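Side-chain contacts in BlEst2 (Bacillus licheniformis, PDB 6WPX), which probably hydrolyses ester bonds as an alpha/beta-hydrolase-type lipase, made in a propeptide form whose C-terminal domain has autoinhibitory effects: residues Ala154-Ser159 with Leu380-Phe385; Arg301-Ala306 with Val316-Asn321; Trp34-Pro39 with Tyr106-Arg111; Ala100-Ile105 with Arg111-Val116. All coordinates share one frame; numbering follows the deposited sequence.

Contact 1: residues Ala154-Ser159 with Leu380-Phe385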
loop_
_atom_site.group_PDB
_atom_site.type_symbol
_atom_site.label_atom_id
_atom_site.label_comp_id
_atom_site.label_asym_id
_atom_site.label_seq_id
_atom_site.Cartn_x
_atom_site.Cartn_y
_atom_site.Cartn_z
ATOM N N ALA A 154 0.461 2.024 3.672
ATOM C CA ALA A 154 1.629 2.394 4.465
ATOM C C ALA A 154 1.401 3.805 5.024
ATOM O O ALA A 154 1.735 4.036 6.175
ATOM C CB ALA A 154 2.908 2.340 3.626
ATOM N N ASP A 155 0.779 4.728 4.231
ATOM C CA ASP A 155 0.464 6.083 4.703
ATOM C C ASP A 155 -0.447 5.987 5.901
ATOM O O ASP A 155 -0.252 6.711 6.878
ATOM C CB ASP A 155 -0.239 6.914 3.630
ATOM C CG ASP A 155 0.622 7.190 2.435
ATOM O OD1 ASP A 155 1.833 6.907 2.500
ATOM O OD2 ASP A 155 0.099 7.736 1.446
ATOM N N LEU A 156 -1.435 5.080 5.821
ATOM C CA LEU A 156 -2.381 4.813 6.900
ATOM C C LEU A 156 -1.666 4.308 8.144
ATOM O O LEU A 156 -1.906 4.852 9.226
ATOM C CB LEU A 156 -3.497 3.831 6.456
ATOM C CG LEU A 156 -4.479 3.375 7.539
ATOM C CD1 LEU A 156 -5.336 4.548 8.070
ATOM C CD2 LEU A 156 -5.388 2.245 7.012
ATOM N N ALA A 157 -0.784 3.294 8.000
ATOM C CA ALA A 157 -0.014 2.701 9.102
ATOM C C ALA A 157 0.829 3.732 9.878
ATOM O O ALA A 157 1.061 3.562 11.071
ATOM C CB ALA A 157 0.907 1.619 8.568
ATOM N N TYR A 158 1.349 4.743 9.180
ATOM C CA TYR A 158 2.190 5.780 9.763
ATOM C C TYR A 158 1.406 7.014 10.234
ATOM O O TYR A 158 2.003 7.977 10.707
ATOM C CB TYR A 158 3.299 6.161 8.773
ATOM C CG TYR A 158 4.440 5.186 8.867
ATOM C CD1 TYR A 158 4.372 3.943 8.235
ATOM C CD2 TYR A 158 5.547 5.451 9.677
ATOM C CE1 TYR A 158 5.389 3.001 8.382
ATOM C CE2 TYR A 158 6.563 4.506 9.842
ATOM C CZ TYR A 158 6.479 3.288 9.184
ATOM O OH TYR A 158 7.479 2.369 9.320
ATOM N N SER A 159 0.083 6.967 10.153
ATOM C CA SER A 159 -0.758 8.111 10.536
ATOM C C SER A 159 -1.081 8.133 12.018
ATOM O O SER A 159 -0.885 7.135 12.710
ATOM C CB SER A 159 -2.019 8.170 9.677
ATOM O OG SER A 159 -2.940 7.165 10.071
ATOM N N LEU A 380 -7.828 0.346 15.245
ATOM C CA LEU A 380 -7.924 1.298 14.156
ATOM C C LEU A 380 -9.299 1.044 13.582
ATOM O O LEU A 380 -9.587 -0.055 13.135
ATOM C CB LEU A 380 -6.815 1.083 13.110
ATOM C CG LEU A 380 -6.725 2.108 11.965
ATOM C CD1 LEU A 380 -6.575 3.541 12.501
ATOM C CD2 LEU A 380 -5.569 1.777 11.042
ATOM N N PHE A 381 -10.167 2.042 13.694
ATOM C CA PHE A 381 -11.562 1.998 13.264
ATOM C C PHE A 381 -11.687 2.788 11.996
ATOM O O PHE A 381 -11.337 3.965 11.972
ATOM C CB PHE A 381 -12.478 2.584 14.371
ATOM C CG PHE A 381 -13.909 2.785 13.925
ATOM C CD1 PHE A 381 -14.616 1.756 13.299
ATOM C CD2 PHE A 381 -14.547 4.003 14.115
ATOM C CE1 PHE A 381 -15.929 1.947 12.867
ATOM C CE2 PHE A 381 -15.875 4.192 13.705
ATOM C CZ PHE A 381 -16.563 3.156 13.095
ATOM N N ILE A 382 -12.180 2.141 10.922
ATOM C CA ILE A 382 -12.275 2.800 9.621
ATOM C C ILE A 382 -13.624 2.547 9.005
ATOM O O ILE A 382 -14.098 1.408 8.955
ATOM C CB ILE A 382 -11.123 2.359 8.650
ATOM C CG1 ILE A 382 -9.737 2.658 9.234
ATOM C CG2 ILE A 382 -11.261 2.956 7.229
ATOM C CD1 ILE A 382 -8.638 1.822 8.628
ATOM N N VAL A 383 -14.209 3.610 8.488
ATOM C CA VAL A 383 -15.462 3.555 7.743
ATOM C C VAL A 383 -15.172 4.087 6.345
ATOM O O VAL A 383 -14.577 5.155 6.217
ATOM C CB VAL A 383 -16.622 4.345 8.418
ATOM C CG1 VAL A 383 -17.919 4.235 7.602
ATOM C CG2 VAL A 383 -16.863 3.855 9.837
ATOM N N THR A 384 -15.600 3.370 5.305
ATOM C CA THR A 384 -15.488 3.924 3.955
ATOM C C THR A 384 -16.913 4.230 3.530
ATOM O O THR A 384 -17.840 3.582 4.008
ATOM C CB THR A 384 -14.737 3.017 2.953
ATOM O OG1 THR A 384 -15.636 2.002 2.522
ATOM C CG2 THR A 384 -13.443 2.423 3.529
ATOM N N PHE A 385 -17.091 5.226 2.670
ATOM C CA PHE A 385 -18.406 5.651 2.211
ATOM C C PHE A 385 -18.480 5.667 0.712
ATOM O O PHE A 385 -17.585 6.203 0.034
ATOM C CB PHE A 385 -18.729 7.079 2.694
ATOM C CG PHE A 385 -18.672 7.308 4.189
ATOM C CD1 PHE A 385 -17.448 7.472 4.841
ATOM C CD2 PHE A 385 -19.842 7.403 4.939
ATOM C CE1 PHE A 385 -17.393 7.674 6.216
ATOM C CE2 PHE A 385 -19.787 7.611 6.328
ATOM C CZ PHE A 385 -18.562 7.758 6.948
#
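Where the alpha/beta-hydrolase part of the chain meets an antiparallel beta sheet, Leu-156 of helix 152-157 presses on Leu-380 and Ile-382 of strand 377-386. The two strand residues, two positions apart, turn to the same face of the sheet and offer two methyl tips to one leucine. The CG of Leu-156 stands anti to its own nitrogen (chi1 175°), which sends both branches toward the strand. Its CD2 meets CD1 of Ile-382 tip to tip at 3.7 Å, while its CG lies 4.0 Å from CD2 of Leu-380. Phe-219 and Tyr-223 of helix 218-224 and Ile-292 of the adjoining strand also line this largely apolar pocket. Replacement of Leu-156 by an alanine would probably leave both strand tips without their mate and open a gap between helix and sheet. Just behind the leucine the helix ends, and Ser-159 folds back: its OG binds Leu-156 O at 2.7 Å, in the carbonyl plane on a lone pair, and Ser-159 N grips the same oxygen.

Contact 2: residues Arg301-Ala306 with Val316-Asn321; sequences REEEFA and VHWLSN
Arg-301 meets Trp-318 through its aliphatic stem rather than its charge. The CG of Arg-301 comes at the rim of the indole, in its plane, 3.9 Å from CH2, and the two side chains cross at about a right angle. Next along the strand, CG of Glu-303 approaches the same rim near CZ3, more loosely, and CZ of Phe-305 reaches CG2 of Val-316 at 4.4 Å. A bend at chi2 (74°) then carries the guanidinium of Arg-301 away from the tryptophan and over to Glu-303. There NE gives a salt-bridge hydrogen bond of 3.1 Å to OE1 of Glu-303, met from above the carboxylate plane, with a weak second bond from NH2 to the same oxygen. A methionine in place of Arg-301 would probably leave the Glu-303 carboxylate without its positive mate and free to turn.

The indole is itself fixed from its own sheet: Phe-379 stacks on it, and Glu-377 accepts a hydrogen bond from its NE1. Ile-369 of strand 365-372 and Ile-327 of strand 326-330 pack against it from the other sheet. The axes of 301-306 and 316-320 stay 11.4 Å apart and run at 148°, so side chains, not backbone bonds, join the strands: the layout of two facing antiparallel sheets in a beta sandwich.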
loop_
_atom_site.group_PDB
_atom_site.type_symbol
_atom_site.label_atom_id
_atom_site.label_comp_id
_atom_site.label_asym_id
_atom_site.label_seq_id
_atom_site.Cartn_x
_atom_site.Cartn_y
_atom_site.Cartn_z
ATOM N N ARG A 301 -15.074 -0.078 24.218
ATOM C CA ARG A 301 -14.768 1.150 23.505
ATOM C C ARG A 301 -15.858 1.365 22.491
ATOM O O ARG A 301 -16.139 0.483 21.671
ATOM C CB ARG A 301 -13.396 1.112 22.806
ATOM C CG ARG A 301 -13.079 2.378 21.977
ATOM C CD ARG A 301 -12.746 3.535 22.900
ATOM N NE ARG A 301 -12.188 4.696 22.222
ATOM C CZ ARG A 301 -10.949 5.145 22.389
ATOM N NH1 ARG A 301 -10.101 4.498 23.177
ATOM N NH2 ARG A 301 -10.538 6.224 21.742
ATOM N N GLU A 302 -16.453 2.549 22.531
ATOM C CA GLU A 302 -17.477 2.917 21.567
ATOM C C GLU A 302 -16.995 4.113 20.781
ATOM O O GLU A 302 -16.365 5.011 21.345
ATOM C CB GLU A 302 -18.817 3.200 22.244
ATOM C CG GLU A 302 -19.344 2.039 23.081
ATOM C CD GLU A 302 -20.779 2.134 23.577
ATOM O OE1 GLU A 302 -21.456 1.085 23.557
ATOM O OE2 GLU A 302 -21.216 3.215 24.037
ATOM N N GLU A 303 -17.275 4.111 19.473
ATOM C CA GLU A 303 -16.939 5.213 18.574
ATOM C C GLU A 303 -18.157 5.570 17.764
ATOM O O GLU A 303 -18.687 4.727 17.035
ATOM C CB GLU A 303 -15.764 4.855 17.618
ATOM C CG GLU A 303 -14.403 4.816 18.290
ATOM C CD GLU A 303 -13.826 6.119 18.822
ATOM O OE1 GLU A 303 -12.791 6.038 19.523
ATOM O OE2 GLU A 303 -14.410 7.202 18.584
ATOM N N GLU A 304 -18.610 6.803 17.901
ATOM C CA GLU A 304 -19.754 7.274 17.135
ATOM C C GLU A 304 -19.267 7.776 15.788
ATOM O O GLU A 304 -18.112 8.158 15.648
ATOM C CB GLU A 304 -20.490 8.404 17.864
ATOM C CG GLU A 304 -21.274 7.939 19.077
ATOM C CD GLU A 304 -22.115 9.024 19.723
ATOM O OE1 GLU A 304 -21.841 10.225 19.503
ATOM O OE2 GLU A 304 -23.057 8.667 20.462
ATOM N N PHE A 305 -20.129 7.747 14.801
ATOM C CA PHE A 305 -19.819 8.288 13.487
ATOM C C PHE A 305 -21.100 8.662 12.781
ATOM O O PHE A 305 -22.089 7.942 12.859
ATOM C CB PHE A 305 -18.918 7.368 12.632
ATOM C CG PHE A 305 -19.516 6.070 12.145
ATOM C CD1 PHE A 305 -19.490 4.930 12.945
ATOM C CD2 PHE A 305 -20.045 5.969 10.869
ATOM C CE1 PHE A 305 -20.028 3.720 12.490
ATOM C CE2 PHE A 305 -20.589 4.759 10.411
ATOM C CZ PHE A 305 -20.562 3.638 11.217
ATOM N N ALA A 306 -21.068 9.795 12.099
ATOM C CA ALA A 306 -22.159 10.313 11.306
ATOM C C ALA A 306 -22.186 9.606 9.957
ATOM O O ALA A 306 -21.140 9.322 9.353
ATOM C CB ALA A 306 -21.978 11.812 11.090
ATOM N N VAL A 316 -17.366 -0.983 7.154
ATOM C CA VAL A 316 -17.048 -0.684 8.552
ATOM C C VAL A 316 -16.018 -1.695 9.008
ATOM O O VAL A 316 -16.235 -2.896 8.893
ATOM C CB VAL A 316 -18.342 -0.712 9.420
ATOM C CG1 VAL A 316 -18.068 -0.294 10.863
ATOM C CG2 VAL A 316 -19.439 0.159 8.821
ATOM N N HIS A 317 -14.876 -1.201 9.469
ATOM C CA HIS A 317 -13.762 -2.048 9.849
ATOM C C HIS A 317 -13.231 -1.729 11.216
ATOM O O HIS A 317 -12.929 -0.571 11.499
ATOM C CB HIS A 317 -12.614 -1.907 8.822
ATOM C CG HIS A 317 -13.091 -1.981 7.420
ATOM N ND1 HIS A 317 -13.197 -3.190 6.763
ATOM C CD2 HIS A 317 -13.539 -1.001 6.609
ATOM C CE1 HIS A 317 -13.716 -2.913 5.581
ATOM N NE2 HIS A 317 -13.931 -1.610 5.441
ATOM N N TRP A 318 -13.051 -2.765 12.036
ATOM C CA TRP A 318 -12.409 -2.601 13.332
ATOM C C TRP A 318 -11.130 -3.444 13.272
ATOM O O TRP A 318 -11.187 -4.669 13.336
ATOM C CB TRP A 318 -13.327 -3.021 14.490
ATOM C CG TRP A 318 -12.745 -2.741 15.850
ATOM C CD1 TRP A 318 -11.894 -3.539 16.561
ATOM C CD2 TRP A 318 -12.974 -1.574 16.657
ATOM N NE1 TRP A 318 -11.589 -2.949 17.770
ATOM C CE2 TRP A 318 -12.222 -1.731 17.845
ATOM C CE3 TRP A 318 -13.707 -0.383 16.469
ATOM C CZ2 TRP A 318 -12.239 -0.777 18.872
ATOM C CZ3 TRP A 318 -13.686 0.582 17.473
ATOM C CH2 TRP A 318 -12.985 0.366 18.671
ATOM N N LEU A 319 -9.985 -2.787 13.084
ATOM C CA LEU A 319 -8.680 -3.474 13.048
ATOM C C LEU A 319 -8.180 -3.565 14.452
ATOM O O LEU A 319 -8.285 -2.597 15.195
ATOM C CB LEU A 319 -7.653 -2.727 12.187
ATOM C CG LEU A 319 -7.865 -2.748 10.665
ATOM C CD1 LEU A 319 -8.906 -1.699 10.235
ATOM C CD2 LEU A 319 -6.554 -2.515 9.965
ATOM N N SER A 320 -7.674 -4.743 14.835
ATOM C CA SER A 320 -7.190 -5.009 16.190
ATOM C C SER A 320 -5.973 -5.941 16.150
ATOM O O SER A 320 -5.728 -6.591 15.140
ATOM C CB SER A 320 -8.297 -5.669 17.011
ATOM O OG SER A 320 -7.869 -5.963 18.337
ATOM N N ASN A 321 -5.230 -6.015 17.253
ATOM C CA ASN A 321 -4.103 -6.931 17.356
ATOM C C ASN A 321 -4.607 -8.331 17.744
ATOM O O ASN A 321 -3.837 -9.290 17.709
ATOM C CB ASN A 321 -3.049 -6.413 18.341
ATOM C CG ASN A 321 -3.584 -6.131 19.706
ATOM O OD1 ASN A 321 -4.444 -5.273 19.891
ATOM N ND2 ASN A 321 -3.008 -6.783 20.701
#

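Contact 3: residues Trp34-Pro39 with Tyr106-Arg111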
loop_
_atom_site.group_PDB
_atom_site.type_symbol
_atom_site.label_atom_id
_atom_site.label_comp_id
_atom_site.label_asym_id
_atom_site.label_seq_id
_atom_site.Cartn_x
_atom_site.Cartn_y
_atom_site.Cartn_z
ATOM N N TRP A 34 20.945 -16.725 -1.688
ATOM C CA TRP A 34 20.277 -16.979 -2.964
ATOM C C TRP A 34 20.630 -18.374 -3.430
ATOM O O TRP A 34 21.660 -18.913 -3.030
ATOM C CB TRP A 34 20.624 -15.923 -4.031
ATOM C CG TRP A 34 22.053 -15.944 -4.482
ATOM C CD1 TRP A 34 23.094 -15.237 -3.948
ATOM C CD2 TRP A 34 22.599 -16.705 -5.575
ATOM N NE1 TRP A 34 24.238 -15.460 -4.682
ATOM C CE2 TRP A 34 23.967 -16.368 -5.676
ATOM C CE3 TRP A 34 22.045 -17.598 -6.518
ATOM C CZ2 TRP A 34 24.814 -16.956 -6.630
ATOM C CZ3 TRP A 34 22.872 -18.142 -7.492
ATOM C CH2 TRP A 34 24.244 -17.842 -7.525
ATOM N N PHE A 35 19.772 -18.968 -4.271
ATOM C CA PHE A 35 20.026 -20.303 -4.807
ATOM C C PHE A 35 19.436 -20.396 -6.193
ATOM O O PHE A 35 18.470 -19.709 -6.497
ATOM C CB PHE A 35 19.431 -21.385 -3.881
ATOM C CG PHE A 35 17.922 -21.330 -3.735
ATOM C CD1 PHE A 35 17.328 -20.498 -2.791
ATOM C CD2 PHE A 35 17.098 -22.138 -4.519
ATOM C CE1 PHE A 35 15.934 -20.441 -2.663
ATOM C CE2 PHE A 35 15.703 -22.075 -4.390
ATOM C CZ PHE A 35 15.136 -21.243 -3.454
ATOM N N ALA A 36 19.978 -21.297 -7.007
ATOM C CA ALA A 36 19.488 -21.520 -8.354
ATOM C C ALA A 36 18.383 -22.581 -8.331
ATOM O O ALA A 36 18.435 -23.518 -7.537
ATOM C CB ALA A 36 20.626 -21.968 -9.254
ATOM N N GLY A 37 17.394 -22.423 -9.208
ATOM C CA GLY A 37 16.350 -23.413 -9.414
ATOM C C GLY A 37 16.956 -24.558 -10.205
ATOM O O GLY A 37 18.139 -24.500 -10.573
ATOM N N ASP A 38 16.151 -25.590 -10.505
ATOM C CA ASP A 38 16.623 -26.756 -11.257
ATOM C C ASP A 38 17.217 -26.364 -12.589
ATOM O O ASP A 38 16.682 -25.463 -13.242
ATOM C CB ASP A 38 15.510 -27.801 -11.460
ATOM C CG ASP A 38 15.100 -28.526 -10.191
ATOM O OD1 ASP A 38 15.948 -28.660 -9.280
ATOM O OD2 ASP A 38 13.951 -28.994 -10.128
ATOM N N PRO A 39 18.349 -26.973 -12.996
ATOM C CA PRO A 39 18.948 -26.568 -14.269
ATOM C C PRO A 39 18.136 -27.050 -15.462
ATOM O O PRO A 39 17.609 -28.162 -15.460
ATOM C CB PRO A 39 20.348 -27.226 -14.228
ATOM C CG PRO A 39 20.203 -28.395 -13.331
ATOM C CD PRO A 39 19.139 -28.033 -12.319
ATOM N N TYR A 106 25.226 -13.192 -11.864
ATOM C CA TYR A 106 25.740 -12.958 -13.207
ATOM C C TYR A 106 26.948 -13.873 -13.466
ATOM O O TYR A 106 27.042 -14.471 -14.538
ATOM C CB TYR A 106 26.149 -11.485 -13.389
ATOM C CG TYR A 106 26.848 -11.213 -14.703
ATOM C CD1 TYR A 106 26.124 -11.052 -15.880
ATOM C CD2 TYR A 106 28.236 -11.109 -14.769
ATOM C CE1 TYR A 106 26.764 -10.818 -17.097
ATOM C CE2 TYR A 106 28.886 -10.868 -15.976
ATOM C CZ TYR A 106 28.146 -10.733 -17.142
ATOM O OH TYR A 106 28.776 -10.496 -18.338
ATOM N N GLN A 107 27.881 -13.956 -12.482
ATOM C CA GLN A 107 29.056 -14.821 -12.591
ATOM C C GLN A 107 28.638 -16.297 -12.638
ATOM O O GLN A 107 29.215 -17.070 -13.409
ATOM C CB GLN A 107 30.043 -14.565 -11.450
ATOM C CG GLN A 107 30.765 -13.222 -11.563
ATOM C CD GLN A 107 31.523 -12.799 -10.320
ATOM O OE1 GLN A 107 31.283 -13.252 -9.188
ATOM N NE2 GLN A 107 32.434 -11.862 -10.503
ATOM N N TYR A 108 27.612 -16.678 -11.845
ATOM C CA TYR A 108 27.122 -18.054 -11.834
ATOM C C TYR A 108 26.490 -18.456 -13.185
ATOM O O TYR A 108 26.740 -19.552 -13.686
ATOM C CB TYR A 108 26.143 -18.263 -10.670
ATOM C CG TYR A 108 25.488 -19.626 -10.657
ATOM C CD1 TYR A 108 26.116 -20.719 -10.065
ATOM C CD2 TYR A 108 24.227 -19.819 -11.218
ATOM C CE1 TYR A 108 25.512 -21.976 -10.050
ATOM C CE2 TYR A 108 23.632 -21.077 -11.241
ATOM C CZ TYR A 108 24.265 -22.148 -10.636
ATOM O OH TYR A 108 23.619 -23.362 -10.639
ATOM N N PHE A 109 25.659 -17.588 -13.776
ATOM C CA PHE A 109 25.021 -17.951 -15.047
ATOM C C PHE A 109 25.864 -17.614 -16.285
ATOM O O PHE A 109 25.638 -18.172 -17.359
ATOM C CB PHE A 109 23.627 -17.343 -15.135
ATOM C CG PHE A 109 22.597 -17.990 -14.217
ATOM C CD1 PHE A 109 22.208 -19.320 -14.401
ATOM C CD2 PHE A 109 21.964 -17.249 -13.222
ATOM C CE1 PHE A 109 21.245 -19.912 -13.566
ATOM C CE2 PHE A 109 20.975 -17.831 -12.410
ATOM C CZ PHE A 109 20.630 -19.162 -12.582
ATOM N N GLY A 110 26.832 -16.722 -16.124
ATOM C CA GLY A 110 27.736 -16.318 -17.200
ATOM C C GLY A 110 27.085 -15.378 -18.192
ATOM O O GLY A 110 27.579 -15.207 -19.306
ATOM N N ARG A 111 25.968 -14.744 -17.785
ATOM C CA ARG A 111 25.195 -13.818 -18.631
ATOM C C ARG A 111 24.195 -13.016 -17.810
ATOM O O ARG A 111 23.901 -13.385 -16.668
ATOM C CB ARG A 111 24.440 -14.569 -19.756
ATOM C CG ARG A 111 23.536 -15.717 -19.277
ATOM C CD ARG A 111 23.036 -16.490 -20.460
ATOM N NE ARG A 111 22.333 -17.706 -20.066
ATOM C CZ ARG A 111 21.214 -18.134 -20.640
ATOM N NH1 ARG A 111 20.653 -17.437 -21.618
ATOM N NH2 ARG A 111 20.637 -19.253 -20.226
#
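The six-membered ring of Trp-34 turns its edge to the face of Tyr-108 in a T-shaped stack, with centroids 5.6 Å apart and planes at 73°. The leading bump is CH2 of the indole, which settles where the tyrosine side chain leaves the helix, 3.7 Å from CB and almost as close to CG. Tyr-108 can receive it because its CG lies anti to the backbone nitrogen (chi1 175°), laying the phenol out toward the strand. Farther along that ring a smaller knob fits: the methyl of Ala-36 rests 3.7 Å from CE2 of Tyr-108, near the hydroxyl, and also approaches CZ of Phe-109 at 4.4 Å. Phe-109 and Tyr-108 are already packed together, CD2 of the tyrosine standing 3.6 Å above the centre of the phenylalanine ring, and the methyl reaches both rings obliquely. Across the indole, the polar NE1 is hydrogen-bonded to Glu-104, one helical turn before Tyr-108, so the tryptophan is held from two points on one helix. Strand 34-36 lies at the outer margin of the mixed sheet, antiparallel to 80-83, with the end of helix 91-109 packed against one side of it, an edge of the layered alpha/beta-hydrolase fold.

Contact 4: residues Ala100-Ile105 with Arg111-Val116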
loop_
_atom_site.group_PDB
_atom_site.type_symbol
_atom_site.label_atom_id
_atom_site.label_comp_id
_atom_site.label_asym_id
_atom_site.label_seq_id
_atom_site.Cartn_x
_atom_site.Cartn_y
_atom_site.Cartn_z
ATOM N N ALA A 100 24.891 -6.405 -5.024
ATOM C CA ALA A 100 26.065 -7.205 -4.658
ATOM C C ALA A 100 25.871 -8.673 -5.062
ATOM O O ALA A 100 26.773 -9.258 -5.663
ATOM C CB ALA A 100 26.332 -7.093 -3.166
ATOM N N LYS A 101 24.669 -9.241 -4.812
ATOM C CA LYS A 101 24.389 -10.641 -5.152
ATOM C C LYS A 101 24.162 -10.843 -6.625
ATOM O O LYS A 101 24.491 -11.912 -7.123
ATOM C CB LYS A 101 23.237 -11.233 -4.311
ATOM C CG LYS A 101 23.374 -11.052 -2.781
ATOM C CD LYS A 101 24.630 -11.717 -2.191
ATOM C CE LYS A 101 24.796 -11.418 -0.715
ATOM N NZ LYS A 101 25.942 -12.176 -0.171
ATOM N N LEU A 102 23.644 -9.821 -7.347
ATOM C CA LEU A 102 23.438 -9.920 -8.797
ATOM C C LEU A 102 24.776 -10.100 -9.515
ATOM O O LEU A 102 24.834 -10.795 -10.516
ATOM C CB LEU A 102 22.646 -8.738 -9.369
ATOM C CG LEU A 102 21.141 -8.716 -9.056
ATOM C CD1 LEU A 102 20.543 -7.369 -9.446
ATOM C CD2 LEU A 102 20.408 -9.851 -9.763
ATOM N N ARG A 103 25.861 -9.556 -8.951
ATOM C CA ARG A 103 27.197 -9.761 -9.503
ATOM C C ARG A 103 27.538 -11.270 -9.420
ATOM O O ARG A 103 28.020 -11.831 -10.403
ATOM C CB ARG A 103 28.231 -8.903 -8.743
ATOM C CG ARG A 103 29.607 -9.031 -9.374
ATOM C CD ARG A 103 30.691 -8.266 -8.668
ATOM N NE ARG A 103 32.000 -8.551 -9.266
ATOM C CZ ARG A 103 32.488 -7.973 -10.367
ATOM N NH1 ARG A 103 31.758 -7.095 -11.046
ATOM N NH2 ARG A 103 33.692 -8.304 -10.819
ATOM N N GLU A 104 27.264 -11.922 -8.261
ATOM C CA GLU A 104 27.495 -13.365 -8.045
ATOM C C GLU A 104 26.568 -14.195 -8.942
ATOM O O GLU A 104 26.985 -15.214 -9.488
ATOM C CB GLU A 104 27.230 -13.763 -6.588
ATOM C CG GLU A 104 28.068 -13.050 -5.543
ATOM C CD GLU A 104 27.722 -13.431 -4.117
ATOM O OE1 GLU A 104 26.825 -14.281 -3.911
ATOM O OE2 GLU A 104 28.344 -12.856 -3.195
ATOM N N ILE A 105 25.314 -13.760 -9.105
ATOM C CA ILE A 105 24.362 -14.475 -9.950
ATOM C C ILE A 105 24.804 -14.394 -11.421
ATOM O O ILE A 105 24.788 -15.410 -12.126
ATOM C CB ILE A 105 22.906 -14.003 -9.710
ATOM C CG1 ILE A 105 22.483 -14.254 -8.235
ATOM C CG2 ILE A 105 21.955 -14.708 -10.674
ATOM C CD1 ILE A 105 21.194 -13.421 -7.734
ATOM N N ARG A 111 25.968 -14.744 -17.785
ATOM C CA ARG A 111 25.195 -13.818 -18.631
ATOM C C ARG A 111 24.195 -13.016 -17.810
ATOM O O ARG A 111 23.901 -13.385 -16.668
ATOM C CB ARG A 111 24.440 -14.569 -19.756
ATOM C CG ARG A 111 23.536 -15.717 -19.277
ATOM C CD ARG A 111 23.036 -16.490 -20.460
ATOM N NE ARG A 111 22.333 -17.706 -20.066
ATOM C CZ ARG A 111 21.214 -18.134 -20.640
ATOM N NH1 ARG A 111 20.653 -17.437 -21.618
ATOM N NH2 ARG A 111 20.637 -19.253 -20.226
ATOM N N LYS A 112 23.639 -11.939 -18.434
ATOM C CA LYS A 112 22.643 -11.046 -17.838
ATOM C C LYS A 112 21.362 -11.791 -17.547
ATOM O O LYS A 112 20.980 -12.728 -18.257
ATOM C CB LYS A 112 22.370 -9.802 -18.703
ATOM C CG LYS A 112 23.517 -8.797 -18.701
ATOM C CD LYS A 112 23.088 -7.500 -19.335
ATOM C CE LYS A 112 24.254 -6.712 -19.868
ATOM N NZ LYS A 112 23.969 -5.255 -19.838
ATOM N N VAL A 113 20.757 -11.429 -16.437
ATOM C CA VAL A 113 19.541 -12.061 -15.960
ATOM C C VAL A 113 18.354 -11.119 -16.107
ATOM O O VAL A 113 18.515 -9.918 -16.344
ATOM C CB VAL A 113 19.698 -12.561 -14.497
ATOM C CG1 VAL A 113 20.892 -13.495 -14.352
ATOM C CG2 VAL A 113 19.798 -11.395 -13.509
ATOM N N ILE A 114 17.157 -11.673 -15.913
ATOM C CA ILE A 114 15.918 -10.906 -15.921
ATOM C C ILE A 114 15.498 -10.836 -14.459
ATOM O O ILE A 114 15.602 -11.834 -13.759
ATOM C CB ILE A 114 14.846 -11.634 -16.777
ATOM C CG1 ILE A 114 15.193 -11.573 -18.280
ATOM C CG2 ILE A 114 13.407 -11.091 -16.490
ATOM C CD1 ILE A 114 14.394 -12.611 -19.106
ATOM N N LEU A 115 15.022 -9.687 -14.004
ATOM C CA LEU A 115 14.455 -9.644 -12.656
ATOM C C LEU A 115 12.948 -9.744 -12.779
ATOM O O LEU A 115 12.346 -8.996 -13.559
ATOM C CB LEU A 115 14.842 -8.371 -11.888
ATOM C CG LEU A 115 16.334 -8.139 -11.606
ATOM C CD1 LEU A 115 16.526 -6.846 -10.869
ATOM C CD2 LEU A 115 16.937 -9.279 -10.784
ATOM N N VAL A 116 12.345 -10.688 -12.025
ATOM C CA VAL A 116 10.889 -10.793 -11.868
ATOM C C VAL A 116 10.712 -10.474 -10.404
ATOM O O VAL A 116 11.142 -11.237 -9.546
ATOM C CB VAL A 116 10.206 -12.104 -12.322
ATOM C CG1 VAL A 116 8.722 -12.108 -11.891
ATOM C CG2 VAL A 116 10.296 -12.241 -13.849
#
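Ile-105, which packs on Val-113, is anchored in its helix by a backbone hydrogen bond of 2.8 Å from its N to Lys-101 O. The side chain meets the strand through its short branch: CG2 of Ile-105 lies 4.0 Å from CG1 of Val-113, and the two side chains cross at about a right angle. Val-113 uses its other methyl for Leu-102, one turn earlier on the helix, with its CG2 placed 4.1 Å from CD2 of that leucine. The pairing belongs to a beta-alpha-beta crossover, in which helix 91-109 leads from strand 80-83 to the parallel strand 113-118, passing over strand 50-53 between them. Val-51 of that middle strand touches Ile-105, Val-113 and Leu-115, while Val-138 of the strand beyond touches Leu-102. Short helix and strand segments keep 10.7 Å between axes. Leu-115 closes that distance from the sheet side: with CG anti to the carbonyl carbon (chi1 -62°), it extends its CD2 to CD2 of Leu-102, tip to tip at 3.7 Å.

In the fold
The four contacts form two pairs, contact 2 lying on the opposite side of the chain's centre from contacts 3 and 4. Contacts 3 and 4, with centres about 8 Å apart, share helix 91-109 and Arg-111, reach the same mixed sheet, and interlock along the sequence. Contacts 1 and 2, with centres about 11 Å apart, are tied through neighbouring strands 377-386 and 313-320 of one antiparallel sheet; the segments of contact 2 fall between those of contact 1. The centres of contacts 2 and 3 are about 50 Å apart. Along the chain contacts 3 and 4 come first, and contact 1 then links a helix of the hydrolase part, at 154-159, to the beta sandwich that follows it.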